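Local coordinates for protein paenibacillus xanthan lyase (Paenibacillus, PDB 6F2P) that cleaves the polysaccharide xanthan as a calcium-binding lyase, probably by the beta-elimination chemistry of polysaccharide lyase family 8, at residues 170-175 with 231-236; 159-164 with 176-181; 200-205 with 257-262; 190-195 with 247-252. All coordinates share one frame; numbering follows the deposited sequence.

Contact 1. Residues 170-175 with 231-236. With CA (calcium ion), chain F.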
loop_
_atom_site.group_PDB
_atom_site.type_symbol
_atom_site.label_atom_id
_atom_site.label_comp_id
_atom_site.label_asym_id
_atom_site.label_seq_id
_atom_site.Cartn_x
_atom_site.Cartn_y
_atom_site.Cartn_z
ATOM N N ASN A 170 25.802 -1.209 4.005
ATOM C CA ASN A 170 27.090 -1.212 4.681
ATOM C C ASN A 170 27.332 -2.546 5.353
ATOM O O ASN A 170 28.457 -3.058 5.378
ATOM C CB ASN A 170 27.170 -0.105 5.727
ATOM C CG ASN A 170 27.193 1.265 5.115
ATOM O OD1 ASN A 170 27.630 1.451 3.970
ATOM N ND2 ASN A 170 26.734 2.247 5.878
ATOM N N ARG A 171 26.260 -3.098 5.911
ATOM C CA ARG A 171 26.357 -4.349 6.629
ATOM C C ARG A 171 26.692 -5.464 5.659
ATOM O O ARG A 171 27.495 -6.347 5.965
ATOM C CB ARG A 171 25.056 -4.656 7.340
ATOM C CG ARG A 171 25.090 -5.967 8.096
ATOM C CD ARG A 171 23.842 -6.168 8.934
ATOM N NE ARG A 171 24.022 -7.308 9.809
ATOM C CZ ARG A 171 24.436 -7.223 11.067
ATOM N NH1 ARG A 171 24.591 -8.329 11.786
ATOM N NH2 ARG A 171 24.687 -6.036 11.608
ATOM N N LEU A 172 26.073 -5.414 4.485
ATOM C CA LEU A 172 26.351 -6.381 3.437
ATOM C C LEU A 172 27.823 -6.323 3.058
ATOM O O LEU A 172 28.512 -7.347 3.014
ATOM C CB LEU A 172 25.494 -6.094 2.209
ATOM C CG LEU A 172 25.856 -6.902 0.967
ATOM C CD1 LEU A 172 25.765 -8.388 1.258
ATOM C CD2 LEU A 172 24.932 -6.527 -0.172
ATOM N N TRP A 173 28.299 -5.112 2.797
ATOM C CA TRP A 173 29.676 -4.914 2.381
ATOM C C TRP A 173 30.653 -5.308 3.469
ATOM O O TRP A 173 31.722 -5.843 3.178
ATOM C CB TRP A 173 29.899 -3.472 1.967
ATOM C CG TRP A 173 29.077 -3.117 0.798
ATOM C CD1 TRP A 173 28.706 -3.943 -0.219
ATOM C CD2 TRP A 173 28.491 -1.844 0.520
ATOM N NE1 TRP A 173 27.931 -3.263 -1.123
ATOM C CE2 TRP A 173 27.783 -1.969 -0.693
ATOM C CE3 TRP A 173 28.500 -0.603 1.178
ATOM C CZ2 TRP A 173 27.092 -0.898 -1.270
ATOM C CZ3 TRP A 173 27.806 0.462 0.606
ATOM C CH2 TRP A 173 27.113 0.304 -0.605
ATOM N N GLU A 174 30.295 -5.027 4.716
ATOM C CA GLU A 174 31.069 -5.526 5.844
ATOM C C GLU A 174 31.216 -7.029 5.683
ATOM O O GLU A 174 32.321 -7.576 5.770
ATOM C CB GLU A 174 30.359 -5.229 7.166
ATOM C CG GLU A 174 30.544 -3.832 7.711
ATOM C CD GLU A 174 29.780 -3.624 9.007
ATOM O OE1 GLU A 174 28.563 -3.894 9.035
ATOM O OE2 GLU A 174 30.391 -3.202 10.006
ATOM N N SER A 175 30.087 -7.679 5.412
ATOM C CA SER A 175 30.021 -9.131 5.363
ATOM C C SER A 175 30.828 -9.683 4.212
ATOM O O SER A 175 31.572 -10.634 4.405
ATOM C CB SER A 175 28.567 -9.622 5.282
ATOM O OG SER A 175 27.792 -9.079 6.335
ATOM N N SER A 231 18.515 -3.301 -5.017
ATOM C CA SER A 231 19.270 -3.880 -6.104
ATOM C C SER A 231 20.678 -4.284 -5.633
ATOM O O SER A 231 21.121 -5.410 -5.881
ATOM C CB SER A 231 19.337 -2.870 -7.244
ATOM O OG SER A 231 19.701 -3.501 -8.450
ATOM N N GLU A 232 21.370 -3.388 -4.933
ATOM C CA GLU A 232 22.704 -3.729 -4.460
ATOM C C GLU A 232 22.714 -4.777 -3.336
ATOM O O GLU A 232 23.639 -5.581 -3.263
ATOM C CB GLU A 232 23.592 -2.490 -4.174
ATOM C CG GLU A 232 23.312 -1.693 -2.908
ATOM C CD GLU A 232 23.715 -0.213 -3.041
ATOM O OE1 GLU A 232 23.187 0.489 -3.937
ATOM O OE2 GLU A 232 24.555 0.258 -2.247
ATOM N N LEU A 233 21.686 -4.799 -2.490
ATOM C CA LEU A 233 21.564 -5.876 -1.510
ATOM C C LEU A 233 21.410 -7.210 -2.228
ATOM O O LEU A 233 22.150 -8.156 -1.957
ATOM C CB LEU A 233 20.373 -5.669 -0.585
ATOM C CG LEU A 233 20.400 -4.584 0.487
ATOM C CD1 LEU A 233 19.118 -4.673 1.301
ATOM C CD2 LEU A 233 21.597 -4.724 1.397
ATOM N N LEU A 234 20.451 -7.278 -3.148
ATOM C CA LEU A 234 20.233 -8.482 -3.945
ATOM C C LEU A 234 21.538 -8.990 -4.554
ATOM O O LEU A 234 21.815 -10.194 -4.540
ATOM C CB LEU A 234 19.219 -8.223 -5.059
ATOM C CG LEU A 234 18.996 -9.403 -6.019
ATOM C CD1 LEU A 234 18.289 -10.584 -5.349
ATOM C CD2 LEU A 234 18.240 -8.978 -7.254
ATOM N N SER A 235 22.342 -8.069 -5.073
ATOM C CA SER A 235 23.582 -8.443 -5.742
ATOM C C SER A 235 24.569 -9.111 -4.796
ATOM O O SER A 235 24.988 -10.246 -5.027
ATOM C CB SER A 235 24.240 -7.224 -6.377
ATOM O OG SER A 235 25.208 -7.635 -7.320
ATOM N N GLY A 236 24.929 -8.403 -3.728
ATOM C CA GLY A 236 25.873 -8.911 -2.747
ATOM C C GLY A 236 25.441 -10.208 -2.084
ATOM O O GLY A 236 26.255 -11.114 -1.882
HETATM CA CA CA F . 32.807 -3.101 10.581
HETATM O O HOH W 1 33.906 -3.518 12.745
HETATM O O HOH W 2 32.283 -1.185 8.981
HETATM O O HOH W 3 34.693 -1.534 10.756
HETATM O O HOH W 4 32.097 -1.465 12.058
#
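L172 reaches from helix 168-184 into the backbone of helix 229-244: its CD2 lies 3.6 Å from G236 CA and 3.5 Å from E232 O. The same methyl meets L233 CD2 at 4.1 Å, while L172 CD1 rests beside the carbonyl carbon of G236. CG of L172 is anti to its backbone N (chi1 171°), which sends the forked end at the other helix. G236 makes room for it, since a beta-carbon there would run into CD2. An alanine in place of L172 removes CG and both methyls and would probably leave the G236 backbone and the tip of L233 loosely packed against helix 168-184.

Beside this apolar patch W173 presents the benzo edge of its indole to E232, whose OE2 lies near the ring plane, 3.0 Å from W173 CZ2. Ring and carboxylate planes are 31° apart, and the electropositive C-H rim probably suits the acid.

Away from helix 229-244, the extended side chain of E174 brings OE2 to 2.5 Å from the calcium ion. Q161, S163 and four waters complete that shell, and the backbone N atoms of T165 and M166 hold the carboxylate in place. S175 OG donates to R171 O at 2.8 Å from above the carbonyl plane, sharing this acceptor with S175 N.

The two helical segments run nearly parallel, at 20°, with axes 9.9 Å apart in the N-terminal helical domain. Helix 123-141 packs on N170 and W173; helices 292-307 and 256-267 receive S231, L234 and S235.

Contact 2. Residues 159-164 with 176-181. With CA (calcium ion), chain F.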
loop_
_atom_site.group_PDB
_atom_site.type_symbol
_atom_site.label_atom_id
_atom_site.label_comp_id
_atom_site.label_asym_id
_atom_site.label_seq_id
_atom_site.Cartn_x
_atom_site.Cartn_y
_atom_site.Cartn_z
ATOM N N TYR A 159 42.226 -4.925 10.222
ATOM C CA TYR A 159 42.371 -3.707 11.005
ATOM C C TYR A 159 41.243 -2.718 10.727
ATOM O O TYR A 159 40.566 -2.268 11.651
ATOM C CB TYR A 159 43.732 -3.067 10.743
ATOM C CG TYR A 159 43.848 -1.651 11.240
ATOM C CD1 TYR A 159 43.828 -1.369 12.598
ATOM C CD2 TYR A 159 43.987 -0.595 10.350
ATOM C CE1 TYR A 159 43.939 -0.068 13.058
ATOM C CE2 TYR A 159 44.102 0.709 10.798
ATOM C CZ TYR A 159 44.075 0.970 12.154
ATOM O OH TYR A 159 44.182 2.267 12.606
ATOM N N THR A 160 41.036 -2.387 9.457
ATOM C CA THR A 160 39.981 -1.446 9.095
ATOM C C THR A 160 38.579 -2.058 9.157
ATOM O O THR A 160 37.613 -1.353 9.439
ATOM C CB THR A 160 40.203 -0.845 7.700
ATOM O OG1 THR A 160 40.076 -1.869 6.708
ATOM C CG2 THR A 160 41.578 -0.214 7.602
ATOM N N GLN A 161 38.464 -3.360 8.905
ATOM C CA GLN A 161 37.150 -4.006 8.860
ATOM C C GLN A 161 37.110 -5.247 9.744
ATOM O O GLN A 161 37.234 -6.378 9.254
ATOM C CB GLN A 161 36.783 -4.372 7.419
ATOM C CG GLN A 161 35.370 -4.897 7.234
ATOM C CD GLN A 161 34.354 -3.944 7.789
ATOM O OE1 GLN A 161 33.832 -4.153 8.880
ATOM N NE2 GLN A 161 34.078 -2.874 7.056
ATOM N N ALA A 162 36.918 -5.031 11.045
ATOM C CA ALA A 162 37.093 -6.097 12.039
ATOM C C ALA A 162 35.860 -6.946 12.279
ATOM O O ALA A 162 35.975 -8.145 12.514
ATOM C CB ALA A 162 37.584 -5.527 13.356
ATOM N N SER A 163 34.685 -6.323 12.247
ATOM C CA SER A 163 33.447 -7.035 12.549
ATOM C C SER A 163 32.268 -6.410 11.827
ATOM O O SER A 163 32.376 -5.316 11.284
ATOM C CB SER A 163 33.178 -6.991 14.044
ATOM O OG SER A 163 32.909 -5.659 14.448
ATOM N N VAL A 164 31.142 -7.114 11.830
ATOM C CA VAL A 164 29.910 -6.601 11.253
ATOM C C VAL A 164 29.111 -5.874 12.322
ATOM O O VAL A 164 28.727 -6.477 13.319
ATOM C CB VAL A 164 29.042 -7.745 10.748
ATOM C CG1 VAL A 164 27.731 -7.200 10.212
ATOM C CG2 VAL A 164 29.780 -8.553 9.686
ATOM N N GLN A 176 30.679 -9.106 3.018
ATOM C CA GLN A 176 31.505 -9.512 1.874
ATOM C C GLN A 176 33.000 -9.368 2.164
ATOM O O GLN A 176 33.772 -10.284 1.916
ATOM C CB GLN A 176 31.155 -8.715 0.610
ATOM C CG GLN A 176 29.808 -9.064 -0.005
ATOM C CD GLN A 176 29.429 -8.155 -1.167
ATOM O OE1 GLN A 176 29.128 -8.626 -2.266
ATOM N NE2 GLN A 176 29.433 -6.843 -0.926
ATOM N N VAL A 177 33.393 -8.212 2.692
ATOM C CA VAL A 177 34.784 -7.913 2.951
ATOM C C VAL A 177 35.337 -8.903 3.948
ATOM O O VAL A 177 36.423 -9.469 3.765
ATOM C CB VAL A 177 34.953 -6.486 3.499
ATOM C CG1 VAL A 177 36.275 -6.346 4.198
ATOM C CG2 VAL A 177 34.857 -5.476 2.357
ATOM N N ILE A 178 34.562 -9.131 4.997
ATOM C CA ILE A 178 34.969 -10.051 6.048
ATOM C C ILE A 178 35.044 -11.489 5.542
ATOM O O ILE A 178 36.007 -12.200 5.814
ATOM C CB ILE A 178 34.056 -9.919 7.269
ATOM C CG1 ILE A 178 34.443 -8.657 8.033
ATOM C CG2 ILE A 178 34.158 -11.134 8.155
ATOM C CD1 ILE A 178 33.495 -8.288 9.124
ATOM N N ALA A 179 34.048 -11.901 4.772
ATOM C CA ALA A 179 34.034 -13.242 4.213
ATOM C C ALA A 179 35.199 -13.469 3.263
ATOM O O ALA A 179 35.857 -14.503 3.316
ATOM C CB ALA A 179 32.725 -13.489 3.499
ATOM N N ILE A 180 35.468 -12.513 2.388
ATOM C CA ILE A 180 36.493 -12.763 1.384
ATOM C C ILE A 180 37.886 -12.724 2.008
ATOM O O ILE A 180 38.735 -13.552 1.681
ATOM C CB ILE A 180 36.393 -11.822 0.176
ATOM C CG1 ILE A 180 34.999 -11.919 -0.457
ATOM C CG2 ILE A 180 37.476 -12.162 -0.859
ATOM C CD1 ILE A 180 34.482 -13.317 -0.569
ATOM N N SER A 181 38.118 -11.794 2.930
ATOM C CA SER A 181 39.398 -11.790 3.617
ATOM C C SER A 181 39.601 -13.110 4.377
ATOM O O SER A 181 40.684 -13.692 4.338
ATOM C CB SER A 181 39.581 -10.553 4.511
ATOM O OG SER A 181 38.512 -10.371 5.428
HETATM CA CA CA F . 32.807 -3.101 10.581
HETATM O O HOH W 3 34.693 -1.534 10.756
HETATM O O HOH W 2 32.283 -1.185 8.981
HETATM O O HOH W 1 33.906 -3.518 12.745
HETATM O O HOH W 4 32.097 -1.465 12.058
#
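Seven oxygens grip the calcium ion, two of them, Q161 OE1 and S163 O, from the loop; E174 and four waters supply the rest. Q161 OE1 lies 2.2 Å from the calcium ion, and the carbonyl S163 O binds the same ion at 2.4 Å. The other end of the Q161 amide is fixed too, with NE2 donating to Q127 O and, at 3.1 Å, to water 2 of the metal shell; its rotation is therefore set from both sides. Two further metal waters are tied to the protein: water 3 donates to T160 O, and water 1 is hydrogen-bonded to S163 OG at 2.9 Å.

The site sits in a helix-loop-helix connection, where the chain leaves helix 147-160 at Q161 and turns through S163 before entering helix 168-184, so one ion joins the loop to the helix that follows it.

Q161 has CG anti to its backbone N (chi1 -173°) and then bends at chi2 (54°), so that the aliphatic part packs on the helix while the amide turns to the metal. Its CG meets V177 CG1 at 3.5 Å and crosses I178 at about a right angle. I178 CD1 packs against the loop, 3.5 Å from S163 C and 3.8 Å from V164 CG2. R190 bonds through NH1 to Q161 O and through NH2 to S181 OG, bridging the loop and helix 168-184 from a third element, helix 188-197.

Contact 3. Residues 200-205 with 257-262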
loop_
_atom_site.group_PDB
_atom_site.type_symbol
_atom_site.label_atom_id
_atom_site.label_comp_id
_atom_site.label_asym_id
_atom_site.label_seq_id
_atom_site.Cartn_x
_atom_site.Cartn_y
_atom_site.Cartn_z
ATOM N N ALA A 200 20.733 -10.658 9.310
ATOM C CA ALA A 200 19.891 -9.538 9.710
ATOM C C ALA A 200 19.266 -8.795 8.527
ATOM O O ALA A 200 18.329 -8.034 8.717
ATOM C CB ALA A 200 20.669 -8.579 10.593
ATOM N N LEU A 201 19.778 -9.022 7.317
ATOM C CA LEU A 201 19.251 -8.378 6.107
ATOM C C LEU A 201 18.147 -9.183 5.433
ATOM O O LEU A 201 17.501 -8.709 4.498
ATOM C CB LEU A 201 20.368 -8.194 5.074
ATOM C CG LEU A 201 21.557 -7.309 5.408
ATOM C CD1 LEU A 201 22.574 -7.404 4.289
ATOM C CD2 LEU A 201 21.111 -5.879 5.610
ATOM N N LEU A 202 17.964 -10.417 5.879
ATOM C CA LEU A 202 17.044 -11.341 5.220
ATOM C C LEU A 202 15.534 -11.237 5.539
ATOM O O LEU A 202 14.719 -11.414 4.641
ATOM C CB LEU A 202 17.524 -12.783 5.415
ATOM C CG LEU A 202 18.926 -13.121 4.891
ATOM C CD1 LEU A 202 19.241 -14.581 5.140
ATOM C CD2 LEU A 202 19.067 -12.797 3.414
ATOM N N PRO A 203 15.148 -10.974 6.805
ATOM C CA PRO A 203 13.711 -11.031 7.104
ATOM C C PRO A 203 12.894 -9.975 6.374
ATOM O O PRO A 203 13.442 -8.953 5.962
ATOM C CB PRO A 203 13.659 -10.743 8.603
ATOM C CG PRO A 203 14.999 -11.127 9.114
ATOM C CD PRO A 203 15.937 -10.736 8.027
ATOM N N TYR A 204 11.599 -10.236 6.203
ATOM C CA TYR A 204 10.681 -9.234 5.675
ATOM C C TYR A 204 10.408 -8.178 6.743
ATOM O O TYR A 204 10.657 -8.407 7.928
ATOM C CB TYR A 204 9.374 -9.878 5.226
ATOM C CG TYR A 204 9.503 -10.719 3.974
ATOM C CD1 TYR A 204 9.706 -10.119 2.738
ATOM C CD2 TYR A 204 9.428 -12.105 4.025
ATOM C CE1 TYR A 204 9.832 -10.866 1.591
ATOM C CE2 TYR A 204 9.548 -12.861 2.880
ATOM C CZ TYR A 204 9.752 -12.230 1.664
ATOM O OH TYR A 204 9.875 -12.957 0.502
ATOM N N VAL A 205 9.924 -7.017 6.314
ATOM C CA VAL A 205 9.530 -5.965 7.239
ATOM C C VAL A 205 8.133 -5.453 6.904
ATOM O O VAL A 205 7.628 -5.692 5.807
ATOM C CB VAL A 205 10.516 -4.787 7.216
ATOM C CG1 VAL A 205 11.885 -5.252 7.643
ATOM C CG2 VAL A 205 10.564 -4.154 5.834
ATOM N N ASN A 257 15.647 -18.273 1.644
ATOM C CA ASN A 257 14.666 -18.566 0.615
ATOM C C ASN A 257 13.845 -17.314 0.237
ATOM O O ASN A 257 13.253 -17.253 -0.843
ATOM C CB ASN A 257 13.802 -19.765 1.031
ATOM C CG ASN A 257 14.645 -21.014 1.358
ATOM O OD1 ASN A 257 15.449 -21.480 0.538
ATOM N ND2 ASN A 257 14.471 -21.544 2.569
ATOM N N ASN A 258 13.856 -16.308 1.112
ATOM C CA ASN A 258 13.253 -15.009 0.823
ATOM C C ASN A 258 13.943 -14.318 -0.348
ATOM O O ASN A 258 13.304 -13.600 -1.136
ATOM C CB ASN A 258 13.307 -14.097 2.051
ATOM C CG ASN A 258 12.557 -14.670 3.238
ATOM O OD1 ASN A 258 11.818 -15.645 3.104
ATOM N ND2 ASN A 258 12.729 -14.054 4.406
ATOM N N VAL A 259 15.249 -14.545 -0.464
ATOM C CA VAL A 259 16.035 -13.952 -1.541
ATOM C C VAL A 259 15.549 -14.465 -2.894
ATOM O O VAL A 259 15.553 -13.737 -3.875
ATOM C CB VAL A 259 17.546 -14.230 -1.367
ATOM C CG1 VAL A 259 18.346 -13.629 -2.511
ATOM C CG2 VAL A 259 18.028 -13.687 -0.035
ATOM N N TYR A 260 15.112 -15.717 -2.946
ATOM C CA TYR A 260 14.572 -16.249 -4.193
ATOM C C TYR A 260 13.199 -15.644 -4.471
ATOM O O TYR A 260 12.892 -15.293 -5.607
ATOM C CB TYR A 260 14.544 -17.779 -4.176
ATOM C CG TYR A 260 15.922 -18.355 -3.961
ATOM C CD1 TYR A 260 16.778 -18.571 -5.029
ATOM C CD2 TYR A 260 16.387 -18.633 -2.681
ATOM C CE1 TYR A 260 18.052 -19.064 -4.830
ATOM C CE2 TYR A 260 17.661 -19.125 -2.475
ATOM C CZ TYR A 260 18.485 -19.344 -3.552
ATOM O OH TYR A 260 19.750 -19.843 -3.354
ATOM N N ARG A 261 12.395 -15.491 -3.424
ATOM C CA ARG A 261 11.092 -14.867 -3.559
ATOM C C ARG A 261 11.215 -13.433 -4.075
ATOM O O ARG A 261 10.368 -12.987 -4.874
ATOM C CB ARG A 261 10.322 -14.880 -2.230
ATOM C CG ARG A 261 10.054 -16.260 -1.623
ATOM C CD ARG A 261 9.715 -17.322 -2.662
ATOM N NE ARG A 261 8.507 -17.018 -3.429
ATOM C CZ ARG A 261 8.025 -17.791 -4.400
ATOM N NH1 ARG A 261 8.644 -18.923 -4.716
ATOM N NH2 ARG A 261 6.926 -17.431 -5.055
ATOM N N TRP A 262 12.255 -12.723 -3.618
ATOM C CA TRP A 262 12.473 -11.319 -4.005
ATOM C C TRP A 262 12.430 -11.147 -5.515
ATOM O O TRP A 262 11.885 -10.166 -6.020
ATOM C CB TRP A 262 13.807 -10.777 -3.485
ATOM C CG TRP A 262 13.885 -10.639 -1.987
ATOM C CD1 TRP A 262 12.843 -10.669 -1.101
ATOM C CD2 TRP A 262 15.076 -10.458 -1.202
ATOM N NE1 TRP A 262 13.313 -10.510 0.184
ATOM C CE2 TRP A 262 14.678 -10.382 0.149
ATOM C CE3 TRP A 262 16.436 -10.359 -1.509
ATOM C CZ2 TRP A 262 15.594 -10.209 1.189
ATOM C CZ3 TRP A 262 17.343 -10.180 -0.472
ATOM C CH2 TRP A 262 16.918 -10.109 0.857
HETATM O O HOH W 5 12.797 -10.847 3.005
HETATM O O HOH W 6 10.923 -13.472 7.199
#
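L202 CD2 forms the apolar centre, 3.7 Å from V259 CG2 and 4.3 Å from W262 CH2; CG anti to the carbonyl carbon (chi1 -59°) lets the branch end against V259. Next to it Y204 brings CE1 to the indole edge, near its plane and 3.8 Å from W262 NE1. The two rings meet obliquely, their planes 81° apart. Y204 also crosses N258 obliquely, its CE2 3.5 Å from N258 CG, and its OH touches R261 CB.

At the polar margin L202 O is held twice. Water 5 donates to L202 O at 2.6 Å and accepts from W262 NE1 at 2.9 Å, while sitting over one face of the Y204 ring, so the buried indole N-H is satisfied through solvent. N258 ND2 adds a weak but straight bond to L202 O at 3.3 Å. Water 6 links Y204 N and N258 ND2, again weakly.

F211 stacks on W262, and I237 of helix 229-244 packs on both W262 and V259. This is loop-on-helix packing within the N-terminal helical domain of a family 8 lyase: the connection leaving helix 188-197 packs against helix 256-267.

Contact 4. Residues 190-195 with 247-252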
loop_
_atom_site.group_PDB
_atom_site.type_symbol
_atom_site.label_atom_id
_atom_site.label_comp_id
_atom_site.label_asym_id
_atom_site.label_seq_id
_atom_site.Cartn_x
_atom_site.Cartn_y
_atom_site.Cartn_z
ATOM N N ARG A 190 36.617 -16.215 10.648
ATOM C CA ARG A 190 36.402 -14.958 9.947
ATOM C C ARG A 190 35.384 -15.144 8.821
ATOM O O ARG A 190 34.508 -14.297 8.631
ATOM C CB ARG A 190 37.741 -14.406 9.430
ATOM C CG ARG A 190 37.655 -13.183 8.545
ATOM C CD ARG A 190 37.932 -11.894 9.284
ATOM N NE ARG A 190 38.164 -10.804 8.336
ATOM C CZ ARG A 190 38.081 -9.510 8.633
ATOM N NH1 ARG A 190 37.765 -9.121 9.863
ATOM N NH2 ARG A 190 38.312 -8.604 7.690
ATOM N N VAL A 191 35.477 -16.256 8.092
ATOM C CA VAL A 191 34.492 -16.546 7.049
ATOM C C VAL A 191 33.097 -16.738 7.646
ATOM O O VAL A 191 32.088 -16.287 7.088
ATOM C CB VAL A 191 34.843 -17.810 6.254
ATOM C CG1 VAL A 191 33.870 -17.994 5.102
ATOM C CG2 VAL A 191 36.266 -17.735 5.734
ATOM N N ALA A 192 33.038 -17.410 8.787
ATOM C CA ALA A 192 31.754 -17.676 9.409
ATOM C C ALA A 192 31.119 -16.362 9.845
ATOM O O ALA A 192 29.899 -16.182 9.732
ATOM C CB ALA A 192 31.910 -18.630 10.582
ATOM N N ALA A 193 31.950 -15.437 10.324
ATOM C CA ALA A 193 31.448 -14.132 10.740
ATOM C C ALA A 193 30.914 -13.413 9.515
ATOM O O ALA A 193 29.920 -12.690 9.587
ATOM C CB ALA A 193 32.534 -13.310 11.431
ATOM N N GLY A 194 31.570 -13.632 8.380
ATOM C CA GLY A 194 31.115 -13.046 7.133
ATOM C C GLY A 194 29.750 -13.581 6.758
ATOM O O GLY A 194 28.829 -12.815 6.483
ATOM N N ARG A 195 29.629 -14.907 6.749
ATOM C CA ARG A 195 28.370 -15.577 6.456
ATOM C C ARG A 195 27.252 -15.075 7.362
ATOM O O ARG A 195 26.143 -14.816 6.901
ATOM C CB ARG A 195 28.527 -17.091 6.619
ATOM C CG ARG A 195 27.223 -17.880 6.515
ATOM C CD ARG A 195 27.273 -19.164 7.347
ATOM N NE ARG A 195 27.551 -18.891 8.757
ATOM C CZ ARG A 195 28.178 -19.733 9.574
ATOM N NH1 ARG A 195 28.588 -20.916 9.130
ATOM N NH2 ARG A 195 28.398 -19.390 10.840
ATOM N N SER A 247 29.796 -25.184 0.811
ATOM C CA SER A 247 30.938 -25.188 1.719
ATOM C C SER A 247 30.528 -25.252 3.176
ATOM O O SER A 247 29.359 -25.107 3.520
ATOM C CB SER A 247 31.762 -23.916 1.546
ATOM O OG SER A 247 31.378 -22.966 2.525
ATOM N N SER A 248 31.521 -25.424 4.038
ATOM C CA SER A 248 31.302 -25.459 5.476
ATOM C C SER A 248 30.635 -24.182 5.973
ATOM O O SER A 248 29.966 -24.188 6.996
ATOM C CB SER A 248 32.634 -25.656 6.197
ATOM O OG SER A 248 33.380 -26.717 5.623
ATOM N N TRP A 249 30.817 -23.086 5.244
ATOM C CA TRP A 249 30.292 -21.793 5.679
ATOM C C TRP A 249 29.137 -21.337 4.800
ATOM O O TRP A 249 28.805 -20.155 4.760
ATOM C CB TRP A 249 31.412 -20.742 5.723
ATOM C CG TRP A 249 32.612 -21.268 6.460
ATOM C CD1 TRP A 249 32.773 -21.364 7.819
ATOM C CD2 TRP A 249 33.795 -21.823 5.878
ATOM N NE1 TRP A 249 33.993 -21.933 8.111
ATOM C CE2 TRP A 249 34.637 -22.225 6.938
ATOM C CE3 TRP A 249 34.228 -22.013 4.561
ATOM C CZ2 TRP A 249 35.884 -22.804 6.720
ATOM C CZ3 TRP A 249 35.468 -22.591 4.345
ATOM C CH2 TRP A 249 36.281 -22.979 5.419
ATOM N N GLN A 250 28.512 -22.282 4.110
ATOM C CA GLN A 250 27.372 -21.958 3.271
ATOM C C GLN A 250 26.245 -21.359 4.095
ATOM O O GLN A 250 26.182 -21.538 5.319
ATOM C CB GLN A 250 26.859 -23.189 2.554
ATOM C CG GLN A 250 25.956 -24.042 3.397
ATOM C CD GLN A 250 25.824 -25.432 2.833
ATOM O OE1 GLN A 250 26.272 -26.397 3.448
ATOM N NE2 GLN A 250 25.221 -25.543 1.648
ATOM N N VAL A 251 25.359 -20.640 3.417
ATOM C CA VAL A 251 24.297 -19.945 4.108
ATOM C C VAL A 251 23.222 -20.962 4.465
ATOM O O VAL A 251 22.712 -21.677 3.592
ATOM C CB VAL A 251 23.719 -18.811 3.246
ATOM C CG1 VAL A 251 22.655 -18.043 4.012
ATOM C CG2 VAL A 251 24.828 -17.874 2.820
ATOM N N THR A 252 22.886 -21.037 5.750
ATOM C CA THR A 252 21.926 -22.026 6.217
ATOM C C THR A 252 20.624 -21.400 6.701
ATOM O O THR A 252 19.615 -22.097 6.831
ATOM C CB THR A 252 22.502 -22.890 7.360
ATOM O OG1 THR A 252 22.867 -22.050 8.461
ATOM C CG2 THR A 252 23.711 -23.661 6.896
HETATM O O HOH W 7 27.271 -22.722 7.260
#
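W249 has CG anti to its carbonyl carbon (chi1 -49°), which lays the indole against helix 188-197, while R195, with CG anti to its backbone N, bends at chi3 (58°) to pass beside the carbonyls of W249 and Q250. V191 packs over one face of the indole in a CH-pi contact, its CB 4.2 Å from the centroid of the W249 five-membered ring; S248 CB lies over the opposite face. A192 CB touches W249 CD1 at 4.0 Å. In the aliphatic part of R195, CD comes to 3.2 Å from W249 O. Its NH1 donates to water 7 at 2.9 Å, and this water donates in turn to S248 O and, at 2.5 Å, to Q250 O; the guanidinium thus grips the turn through solvent. An alanine at W249 removes the indole and would probably cost V191 its CH-pi partner and A192 a neighbour, and loosen the packing on F6 and L9 of helix 4-18.

S247 OG accepts from W249 N at 2.8 Å, and Q250 N bonds to S247 O. These features mark a type I beta turn whose first residue also closes an ST turn; it lies in the loop joining helices 229-244 and 256-267 and packs on helix 188-197.

All four contacts lie in the N-terminal helical domain, contact 1 being the buried one among them. Its centre is about 13 Å from those of contacts 2 and 3 and about 15 Å from that of contact 4; contacts 2 and 3, about 22 Å apart, do not touch, nor do 3 and 4, about 18 Å apart. Contacts 1 and 2 share helix 168-184 and the calcium ion. Contacts 2 and 4, about 13 Å apart, touch through R190. Along the chain contact 2 closes before contacts 3 and 4 open; the other pairs interleave. Contacts 1, 3 and 4 join 170-205 to 231-262, while contact 2 ties 159-164 to 176-181, knitting successive helices and loops into one body.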